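Proline iminopeptidase-related protein (Thermus thermophilus, PDB 2YYS) is of unknown function, with an alpha/beta-hydrolase fold related to proline iminopeptidases and possibly some peptidase activity. Local coordinates at residues Ile5-Val8 / Ala13-Tyr16; Ala27-His32 / Leu87-Leu92; Tyr57-Gln60 / Gly64-Leu67; Asp59-Gly62 / Glu68-Gln71. All coordinates share one frame; numbering follows the deposited sequence.

Contact 1 of 4, residues Ile5-Val8 / Ala13-Tyr16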
loop_
_atom_site.group_PDB
_atom_site.type_symbol
_atom_site.label_atom_id
_atom_site.label_comp_id
_atom_site.label_asym_id
_atom_site.label_seq_id
_atom_site.Cartn_x
_atom_site.Cartn_y
_atom_site.Cartn_z
ATOM N N ILE A 5 -19.442 -8.515 3.143
ATOM C CA ILE A 5 -18.771 -7.636 4.069
ATOM C C ILE A 5 -18.998 -8.168 5.490
ATOM O O ILE A 5 -20.125 -8.468 5.881
ATOM C CB ILE A 5 -19.323 -6.211 3.925
ATOM C CG1 ILE A 5 -19.086 -5.698 2.491
ATOM C CG2 ILE A 5 -18.698 -5.306 4.979
ATOM C CD1 ILE A 5 -19.628 -4.309 2.189
ATOM N N GLY A 6 -17.924 -8.282 6.253
ATOM C CA GLY A 6 -18.015 -8.673 7.647
ATOM C C GLY A 6 -16.687 -8.577 8.379
ATOM O O GLY A 6 -15.682 -8.117 7.836
ATOM N N TYR A 7 -16.694 -8.985 9.636
ATOM C CA TYR A 7 -15.477 -9.123 10.403
ATOM C C TYR A 7 -15.074 -10.583 10.299
ATOM O O TYR A 7 -15.872 -11.469 10.576
ATOM C CB TYR A 7 -15.716 -8.751 11.872
ATOM C CG TYR A 7 -15.527 -7.295 12.229
ATOM C CD1 TYR A 7 -15.305 -6.321 11.271
ATOM C CD2 TYR A 7 -15.570 -6.892 13.556
ATOM C CE1 TYR A 7 -15.114 -4.988 11.630
ATOM C CE2 TYR A 7 -15.382 -5.566 13.919
ATOM C CZ TYR A 7 -15.154 -4.621 12.957
ATOM O OH TYR A 7 -14.960 -3.313 13.330
ATOM N N VAL A 8 -13.834 -10.819 9.896
ATOM C CA VAL A 8 -13.278 -12.159 9.796
ATOM C C VAL A 8 -12.211 -12.336 10.875
ATOM O O VAL A 8 -11.193 -11.645 10.841
ATOM C CB VAL A 8 -12.639 -12.373 8.418
ATOM C CG1 VAL A 8 -11.994 -13.731 8.340
ATOM C CG2 VAL A 8 -13.681 -12.201 7.314
ATOM N N ALA A 13 -6.560 -11.058 15.752
ATOM C CA ALA A 13 -7.327 -9.873 15.343
ATOM C C ALA A 13 -8.593 -10.245 14.585
ATOM O O ALA A 13 -8.700 -11.353 14.082
ATOM C CB ALA A 13 -6.459 -8.984 14.461
ATOM N N GLU A 14 -9.536 -9.306 14.488
ATOM C CA GLU A 14 -10.675 -9.429 13.577
ATOM C C GLU A 14 -10.588 -8.314 12.565
ATOM O O GLU A 14 -10.533 -7.135 12.924
ATOM C CB GLU A 14 -12.024 -9.365 14.308
ATOM C CG GLU A 14 -12.245 -10.565 15.209
ATOM C CD GLU A 14 -13.697 -10.827 15.559
ATOM O OE1 GLU A 14 -14.579 -10.725 14.691
ATOM O OE2 GLU A 14 -13.947 -11.180 16.725
ATOM N N LEU A 15 -10.575 -8.705 11.298
ATOM C CA LEU A 15 -10.387 -7.787 10.187
ATOM C C LEU A 15 -11.709 -7.427 9.515
ATOM O O LEU A 15 -12.550 -8.282 9.274
ATOM C CB LEU A 15 -9.445 -8.408 9.160
ATOM C CG LEU A 15 -8.106 -8.949 9.668
ATOM C CD1 LEU A 15 -7.324 -9.565 8.533
ATOM C CD2 LEU A 15 -7.278 -7.882 10.337
ATOM N N TYR A 16 -11.882 -6.142 9.226
ATOM C CA TYR A 16 -12.939 -5.679 8.341
ATOM C C TYR A 16 -12.591 -6.109 6.909
ATOM O O TYR A 16 -11.545 -5.744 6.379
ATOM C CB TYR A 16 -13.109 -4.163 8.433
ATOM C CG TYR A 16 -14.124 -3.663 7.459
ATOM C CD1 TYR A 16 -15.488 -3.665 7.767
ATOM C CD2 TYR A 16 -13.726 -3.201 6.211
ATOM C CE1 TYR A 16 -16.421 -3.206 6.840
ATOM C CE2 TYR A 16 -14.633 -2.768 5.294
ATOM C CZ TYR A 16 -15.986 -2.765 5.598
ATOM O OH TYR A 16 -16.874 -2.328 4.631
HETATM O O HOH W 1 -16.445 -12.028 13.310
#

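Contact 2 of 4, residues Ala27-His32 / Leu87-Leu92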
loop_
_atom_site.group_PDB
_atom_site.type_symbol
_atom_site.label_atom_id
_atom_site.label_comp_id
_atom_site.label_asym_id
_atom_site.label_seq_id
_atom_site.Cartn_x
_atom_site.Cartn_y
_atom_site.Cartn_z
ATOM N N ALA A 27 -8.277 -14.480 -7.699
ATOM C CA ALA A 27 -8.337 -13.711 -6.470
ATOM C C ALA A 27 -7.189 -12.707 -6.348
ATOM O O ALA A 27 -6.045 -13.021 -6.684
ATOM C CB ALA A 27 -8.333 -14.646 -5.298
ATOM N N LEU A 28 -7.521 -11.504 -5.868
ATOM C CA LEU A 28 -6.552 -10.466 -5.510
ATOM C C LEU A 28 -6.819 -9.978 -4.114
ATOM O O LEU A 28 -7.970 -9.707 -3.773
ATOM C CB LEU A 28 -6.673 -9.266 -6.457
ATOM C CG LEU A 28 -6.421 -9.599 -7.915
ATOM C CD1 LEU A 28 -6.817 -8.449 -8.807
ATOM C CD2 LEU A 28 -4.947 -9.950 -8.108
ATOM N N PHE A 29 -5.759 -9.864 -3.314
ATOM C CA PHE A 29 -5.830 -9.269 -1.997
ATOM C C PHE A 29 -5.234 -7.869 -2.043
ATOM O O PHE A 29 -4.192 -7.648 -2.668
ATOM C CB PHE A 29 -5.102 -10.154 -0.985
ATOM C CG PHE A 29 -5.906 -11.350 -0.571
ATOM C CD1 PHE A 29 -6.429 -11.447 0.694
ATOM C CD2 PHE A 29 -6.191 -12.349 -1.482
ATOM C CE1 PHE A 29 -7.194 -12.542 1.065
ATOM C CE2 PHE A 29 -6.959 -13.443 -1.114
ATOM C CZ PHE A 29 -7.465 -13.532 0.150
ATOM N N VAL A 30 -5.900 -6.923 -1.385
ATOM C CA VAL A 30 -5.498 -5.522 -1.430
ATOM C C VAL A 30 -4.839 -5.156 -0.119
ATOM O O VAL A 30 -5.398 -5.382 0.952
ATOM C CB VAL A 30 -6.690 -4.609 -1.721
ATOM C CG1 VAL A 30 -6.278 -3.126 -1.774
ATOM C CG2 VAL A 30 -7.307 -5.006 -3.033
ATOM N N LEU A 31 -3.624 -4.622 -0.217
ATOM C CA LEU A 31 -2.846 -4.216 0.943
ATOM C C LEU A 31 -2.702 -2.688 0.971
ATOM O O LEU A 31 -1.908 -2.110 0.217
ATOM C CB LEU A 31 -1.483 -4.917 0.918
ATOM C CG LEU A 31 -1.542 -6.421 1.224
ATOM C CD1 LEU A 31 -0.245 -7.125 0.830
ATOM C CD2 LEU A 31 -1.838 -6.652 2.702
ATOM N N HIS A 32 -3.483 -2.026 1.823
ATOM C CA HIS A 32 -3.400 -0.570 1.961
ATOM C C HIS A 32 -2.111 -0.152 2.688
ATOM O O HIS A 32 -1.379 -0.981 3.248
ATOM C CB HIS A 32 -4.617 -0.011 2.709
ATOM C CG HIS A 32 -4.627 -0.373 4.157
ATOM N ND1 HIS A 32 -5.461 -1.338 4.676
ATOM C CD2 HIS A 32 -3.867 0.061 5.185
ATOM C CE1 HIS A 32 -5.221 -1.466 5.966
ATOM N NE2 HIS A 32 -4.258 -0.629 6.302
ATOM N N LEU A 87 -3.605 -15.941 6.665
ATOM C CA LEU A 87 -4.684 -16.460 7.509
ATOM C C LEU A 87 -6.047 -16.019 6.972
ATOM O O LEU A 87 -7.007 -16.785 6.969
ATOM C CB LEU A 87 -4.486 -16.035 8.967
ATOM C CG LEU A 87 -3.283 -16.694 9.660
ATOM C CD1 LEU A 87 -2.989 -16.049 10.998
ATOM C CD2 LEU A 87 -3.497 -18.212 9.865
ATOM N N LEU A 88 -6.119 -14.795 6.461
ATOM C CA LEU A 88 -7.360 -14.303 5.884
ATOM C C LEU A 88 -7.707 -15.134 4.645
ATOM O O LEU A 88 -8.849 -15.549 4.466
ATOM C CB LEU A 88 -7.254 -12.812 5.533
ATOM C CG LEU A 88 -8.475 -12.190 4.839
ATOM C CD1 LEU A 88 -9.738 -12.396 5.664
ATOM C CD2 LEU A 88 -8.260 -10.703 4.554
ATOM N N ALA A 89 -6.714 -15.364 3.785
ATOM C CA ALA A 89 -6.924 -16.156 2.568
ATOM C C ALA A 89 -7.460 -17.552 2.903
ATOM O O ALA A 89 -8.373 -18.053 2.246
ATOM C CB ALA A 89 -5.631 -16.265 1.765
ATOM N N GLU A 90 -6.908 -18.156 3.949
ATOM C CA GLU A 90 -7.315 -19.497 4.357
ATOM C C GLU A 90 -8.717 -19.479 4.955
ATOM O O GLU A 90 -9.496 -20.385 4.706
ATOM C CB GLU A 90 -6.282 -20.116 5.304
ATOM C CG GLU A 90 -5.021 -20.546 4.542
ATOM C CD GLU A 90 -3.797 -20.803 5.417
ATOM O OE1 GLU A 90 -3.934 -20.808 6.670
ATOM O OE2 GLU A 90 -2.693 -21.008 4.837
ATOM N N ALA A 91 -9.053 -18.418 5.686
ATOM C CA ALA A 91 -10.391 -18.269 6.256
ATOM C C ALA A 91 -11.432 -18.158 5.146
ATOM O O ALA A 91 -12.536 -18.670 5.283
ATOM C CB ALA A 91 -10.449 -17.056 7.179
ATOM N N LEU A 92 -11.062 -17.529 4.032
ATOM C CA LEU A 92 -11.966 -17.368 2.897
ATOM C C LEU A 92 -11.908 -18.531 1.894
ATOM O O LEU A 92 -12.649 -18.530 0.921
ATOM C CB LEU A 92 -11.682 -16.044 2.177
ATOM C CG LEU A 92 -11.818 -14.751 2.994
ATOM C CD1 LEU A 92 -11.418 -13.561 2.123
ATOM C CD2 LEU A 92 -13.244 -14.575 3.546
#

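Contact 3 of 4, residues Tyr57-Gln60 / Gly64-Leu67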
loop_
_atom_site.group_PDB
_atom_site.type_symbol
_atom_site.label_atom_id
_atom_site.label_comp_id
_atom_site.label_asym_id
_atom_site.label_seq_id
_atom_site.Cartn_x
_atom_site.Cartn_y
_atom_site.Cartn_z
ATOM N N TYR A 57 -10.772 -6.651 -0.348
ATOM C CA TYR A 57 -10.337 -5.423 0.300
ATOM C C TYR A 57 -10.447 -5.664 1.789
ATOM O O TYR A 57 -11.437 -6.205 2.257
ATOM C CB TYR A 57 -11.194 -4.213 -0.106
ATOM C CG TYR A 57 -11.350 -4.002 -1.597
ATOM C CD1 TYR A 57 -10.450 -3.229 -2.311
ATOM C CD2 TYR A 57 -12.419 -4.560 -2.288
ATOM C CE1 TYR A 57 -10.605 -3.028 -3.684
ATOM C CE2 TYR A 57 -12.581 -4.367 -3.645
ATOM C CZ TYR A 57 -11.672 -3.600 -4.342
ATOM O OH TYR A 57 -11.838 -3.423 -5.706
ATOM N N PHE A 58 -9.413 -5.319 2.532
ATOM C CA PHE A 58 -9.495 -5.406 3.975
ATOM C C PHE A 58 -8.693 -4.333 4.664
ATOM O O PHE A 58 -7.737 -3.781 4.099
ATOM C CB PHE A 58 -9.129 -6.813 4.476
ATOM C CG PHE A 58 -7.673 -7.171 4.352
ATOM C CD1 PHE A 58 -6.852 -7.156 5.463
ATOM C CD2 PHE A 58 -7.148 -7.611 3.144
ATOM C CE1 PHE A 58 -5.522 -7.512 5.367
ATOM C CE2 PHE A 58 -5.806 -7.974 3.037
ATOM C CZ PHE A 58 -4.993 -7.928 4.143
ATOM N N ASP A 59 -9.124 -4.013 5.878
ATOM C CA ASP A 59 -8.380 -3.137 6.738
ATOM C C ASP A 59 -7.538 -4.019 7.649
ATOM O O ASP A 59 -8.029 -4.989 8.224
ATOM C CB ASP A 59 -9.306 -2.258 7.575
ATOM C CG ASP A 59 -10.048 -1.233 6.760
ATOM O OD1 ASP A 59 -9.905 -1.207 5.514
ATOM O OD2 ASP A 59 -10.815 -0.406 7.301
ATOM N N GLN A 60 -6.280 -3.646 7.798
ATOM C CA GLN A 60 -5.307 -4.417 8.536
ATOM C C GLN A 60 -5.620 -4.376 10.029
ATOM O O GLN A 60 -6.486 -3.615 10.496
ATOM C CB GLN A 60 -3.888 -3.922 8.223
ATOM C CG GLN A 60 -3.411 -4.343 6.818
ATOM C CD GLN A 60 -2.466 -3.341 6.160
ATOM O OE1 GLN A 60 -1.672 -2.698 6.842
ATOM N NE2 GLN A 60 -2.556 -3.205 4.835
ATOM N N GLY A 64 -8.274 1.259 10.855
ATOM C CA GLY A 64 -9.465 1.677 10.142
ATOM C C GLY A 64 -10.698 1.055 10.766
ATOM O O GLY A 64 -10.929 1.221 11.957
ATOM N N ARG A 65 -11.440 0.300 9.964
ATOM C CA ARG A 65 -12.722 -0.265 10.363
ATOM C C ARG A 65 -12.595 -1.594 11.079
ATOM O O ARG A 65 -13.594 -2.141 11.537
ATOM C CB ARG A 65 -13.623 -0.429 9.144
ATOM C CG ARG A 65 -13.928 0.878 8.459
ATOM C CD ARG A 65 -14.432 0.725 7.038
ATOM N NE ARG A 65 -13.356 0.342 6.139
ATOM C CZ ARG A 65 -13.449 0.279 4.824
ATOM N NH1 ARG A 65 -14.588 0.576 4.211
ATOM N NH2 ARG A 65 -12.400 -0.110 4.110
ATOM N N SER A 66 -11.376 -2.118 11.170
ATOM C CA SER A 66 -11.117 -3.354 11.893
ATOM C C SER A 66 -11.167 -3.169 13.399
ATOM O O SER A 66 -10.985 -2.071 13.923
ATOM C CB SER A 66 -9.757 -3.950 11.504
ATOM O OG SER A 66 -9.770 -4.338 10.143
ATOM N N LEU A 67 -11.376 -4.283 14.080
ATOM C CA LEU A 67 -11.621 -4.289 15.505
ATOM C C LEU A 67 -10.375 -3.853 16.294
ATOM O O LEU A 67 -9.240 -4.306 16.050
ATOM C CB LEU A 67 -12.116 -5.678 15.934
ATOM C CG LEU A 67 -12.635 -5.862 17.367
ATOM C CD1 LEU A 67 -13.759 -4.886 17.694
ATOM C CD2 LEU A 67 -13.127 -7.295 17.577
#

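Contact 4 of 4, residues Asp59-Gly62 / Glu68-Gln71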
loop_
_atom_site.group_PDB
_atom_site.type_symbol
_atom_site.label_atom_id
_atom_site.label_comp_id
_atom_site.label_asym_id
_atom_site.label_seq_id
_atom_site.Cartn_x
_atom_site.Cartn_y
_atom_site.Cartn_z
ATOM N N ASP A 59 -9.124 -4.013 5.878
ATOM C CA ASP A 59 -8.380 -3.137 6.738
ATOM C C ASP A 59 -7.538 -4.019 7.649
ATOM O O ASP A 59 -8.029 -4.989 8.224
ATOM C CB ASP A 59 -9.306 -2.258 7.575
ATOM C CG ASP A 59 -10.048 -1.233 6.760
ATOM O OD1 ASP A 59 -9.905 -1.207 5.514
ATOM O OD2 ASP A 59 -10.815 -0.406 7.301
ATOM N N GLN A 60 -6.280 -3.646 7.798
ATOM C CA GLN A 60 -5.307 -4.417 8.536
ATOM C C GLN A 60 -5.620 -4.376 10.029
ATOM O O GLN A 60 -6.486 -3.615 10.496
ATOM C CB GLN A 60 -3.888 -3.922 8.223
ATOM C CG GLN A 60 -3.411 -4.343 6.818
ATOM C CD GLN A 60 -2.466 -3.341 6.160
ATOM O OE1 GLN A 60 -1.672 -2.698 6.842
ATOM N NE2 GLN A 60 -2.556 -3.205 4.835
ATOM N N ARG A 61 -4.936 -5.245 10.755
ATOM C CA ARG A 61 -5.232 -5.491 12.150
ATOM C C ARG A 61 -5.215 -4.177 12.919
ATOM O O ARG A 61 -4.312 -3.358 12.749
ATOM C CB ARG A 61 -4.250 -6.500 12.744
ATOM C CG ARG A 61 -2.784 -6.069 12.704
ATOM C CD ARG A 61 -1.898 -6.860 13.630
ATOM N NE ARG A 61 -2.106 -8.293 13.466
ATOM C CZ ARG A 61 -1.731 -9.232 14.335
ATOM N NH1 ARG A 61 -1.973 -10.513 14.070
ATOM N NH2 ARG A 61 -1.100 -8.907 15.457
ATOM N N GLY A 62 -6.269 -3.956 13.698
ATOM C CA GLY A 62 -6.395 -2.774 14.528
ATOM C C GLY A 62 -6.617 -1.468 13.795
ATOM O O GLY A 62 -6.792 -0.430 14.428
ATOM N N GLU A 68 -10.618 -2.954 17.238
ATOM C CA GLU A 68 -9.575 -2.350 18.048
ATOM C C GLU A 68 -8.819 -3.452 18.786
ATOM O O GLU A 68 -9.424 -4.356 19.353
ATOM C CB GLU A 68 -10.206 -1.357 19.033
ATOM C CG GLU A 68 -9.228 -0.369 19.664
ATOM C CD GLU A 68 -9.917 0.763 20.438
ATOM O OE1 GLU A 68 -11.044 1.189 20.073
ATOM O OE2 GLU A 68 -9.322 1.243 21.423
ATOM N N LEU A 69 -7.496 -3.396 18.742
ATOM C CA LEU A 69 -6.677 -4.405 19.394
ATOM C C LEU A 69 -6.301 -3.937 20.791
ATOM O O LEU A 69 -6.299 -2.723 21.054
ATOM C CB LEU A 69 -5.412 -4.690 18.579
ATOM C CG LEU A 69 -5.648 -5.389 17.238
ATOM C CD1 LEU A 69 -4.332 -5.616 16.535
ATOM C CD2 LEU A 69 -6.374 -6.703 17.421
ATOM N N PRO A 70 -5.966 -4.889 21.668
ATOM C CA PRO A 70 -5.470 -4.560 23.011
ATOM C C PRO A 70 -4.254 -3.650 22.944
ATOM O O PRO A 70 -3.597 -3.575 21.899
ATOM C CB PRO A 70 -5.076 -5.921 23.606
ATOM C CG PRO A 70 -5.807 -6.962 22.800
ATOM C CD PRO A 70 -6.038 -6.346 21.441
ATOM N N GLN A 71 -3.967 -2.964 24.046
ATOM C CA GLN A 71 -2.837 -2.037 24.111
ATOM C C GLN A 71 -1.528 -2.814 24.272
ATOM O O GLN A 71 -1.042 -3.025 25.391
ATOM C CB GLN A 71 -3.027 -1.013 25.248
ATOM C CG GLN A 71 -4.126 0.045 24.963
ATOM C CD GLN A 71 -3.777 1.009 23.817
ATOM O OE1 GLN A 71 -2.602 1.337 23.595
ATOM N NE2 GLN A 71 -4.804 1.469 23.095
HETATM O O HOH W 2 -6.306 -1.053 17.186
#

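Contact 1 of 4, residues Ile5-Val8 / Ala13-Tyr16
The beta hairpin of strands 3-9 and 14-20, at the edge of the alpha/beta-hydrolase sheet, pairs Y7 with Y16 and V8 with L15. The short strand axes run antiparallel, 160° apart, and approach to 4.5 Å. V8 and L15 form a hydrogen-bonded pair: V8 N reaches L15 O at 2.9 Å in the carbonyl plane, whereas L15 N meets V8 O from above that plane, 42° out of it. Y7 and Y16 are the adjoining non-hydrogen-bonded pair, and L15 O also takes a CA-H...O contact from Y7 CA (3.2 Å). Both tyrosines project from one face of the sheet and V8 and L15 from the other, where V8 packs on L88 and A91 of helix 78-91. The two phenol side chains cross at about a right angle, Y7 CE1 lying 3.9 Å from Y16 CB and near the plane of the Y16 ring, at its edge. With CG anti to the backbone N (chi1 176°), the Y16 ring extends back along the neighbouring strand until CE1 comes 3.6 Å from I5 CG2. Replacing Y16 by an alanine would probably leave I5 CG2 without its aromatic neighbour and E18 without the hydroxyl that it hydrogen-bonds. Y7 sends its own hydroxyl to the carbonyl oxygen of R65. One water links the strands by donating to both, lying 2.8 Å from Y7 O and 2.7 Å from E14 OE1.

Contact 2 of 4, residues Ala27-His32 / Leu87-Leu92
F29 carries this contact, its ring reaching L88, A89 and L92. From CB, which points toward the helix, the side chain leaves with CG anti to the carbonyl carbon (chi1 -78°), and this sends the far end of the ring across to the helix. The nearest CA atoms of the two segments, F29 CA and A89 CA, are 8.3 Å apart, so it is side chains that make the contact. F29 CE1 lies 4.0 Å from L88 CG, which sits at the ring edge near its plane; CD2 of the same leucine is almost as near. F29 CE1 also meets the helix backbone, 3.9 Å from A89 N. Strand 27-31 belongs to the central sheet of the alpha/beta-hydrolase fold, and helix 78-91 packs against that sheet, so the phenyl ring bridges the two layers. At the tip, F29 CZ lies 3.6 Å from A89 CA and 3.7 Å from A89 CB. The small alanine thus lets the ring come right up to the main chain. L92 is a looser neighbour, its CD1 4.4 Å from F29 CZ. The ring of F97 also meets that of F29, with the two planes inclined at about 55°.

Contact 3 of 4, residues Tyr57-Gln60 / Gly64-Leu67
Beyond strand 54-58 of the alpha/beta-hydrolase fold the backbone turns back on itself in a loop, bringing D59 CA and S66 CA to 5.8 Å, with G64 at a positive phi. D59 to S66 spell the DQRGxGxS sequence familiar from proline iminopeptidases. A side chain on G64 would run into D59 OD2. The D59 carboxylate faces R65 and is held by both the main chain and the side chain of that residue. R65 N approaches D59 OD2 on its anti lone pair at 2.8 Å, while R65 NE reaches the same oxygen from the syn side at 2.9 Å with an N-H...O angle of 178°. R65 NH2 completes a side-on, two-nitrogen grip by bonding to D59 OD1 at 3.1 Å. A bend at chi3 (-73°) folds the arginine so that its guanidinium edge turns to the acid. D59 OD2 lies almost in the guanidinium plane, yet the carboxylate is tilted 34° against it. The residue after R65, S66, donates from OG to D59 O at 2.7 Å, from well above the carbonyl plane, and also serves Y16 N of the hairpin. D59 OD1 has a further partner in the A39 backbone nitrogen. With both oxygens bonded and the arginine paired side-on, the buried carboxylate is fixed in rotation, and the charge and the several N-H donors around it would probably favour its ionised form.

Contact 4 of 4, residues Asp59-Gly62 / Glu68-Gln71
A chi1 of -68° and a chi2 of 180° extend the L69 side chain from its backbone so that CD1 points at G62 and R61. On the other side R61 has chi1 60°, which places CG between the backbone N and the carbonyl carbon, and its aliphatic stem crosses the leucine at about a right angle. L69 CD1 is 3.9 Å from R61 CB and 4.0 Å from R61 CD, a contact made along the flank of the arginine; the same methyl lies 3.8 Å from G62 N. L69 CG rests 3.8 Å from G62 CA. Both segments belong to the long loop between strand 54-58 and helix 78-91 of the alpha/beta-hydrolase fold, and the methyl group closes one part of that loop against another. G62 takes a positive phi, and a side chain there would lie tight against L69 CD1. A serine in place of L69 would probably strip the R61 stem and the G62 backbone of this apolar cover and leave a gap between the two parts of the loop. Beyond the stem, R61 turns its charged end elsewhere, to salt bridges with D84 and E12, while L69 also packs on A13 and F76. Polar contact between the segments goes through one water, which donates to G62 O at 2.9 Å and accepts from L69 N at 3.1 Å.

In the fold
Contacts 2, 3 and 4 are buried, whereas contact 1, on the outermost hairpin, is only partly so. Chemistry follows place: contact 2, between sheet and helix, is purely apolar; contact 1 rests on backbone pairing; contact 3 uses a salt bridge and hydrogen bonds where the chain doubles back in a loop; contact 4, farther along that loop, relies on a leucine and a water. Contacts 3 and 4 share D59 and Q60 and fold one loop. That loop is hydrogen-bonded to the hairpin of contact 1, and to contact 2 through Q60 NE2 to H32 O. L15 packs on L88, joining contacts 1 and 2.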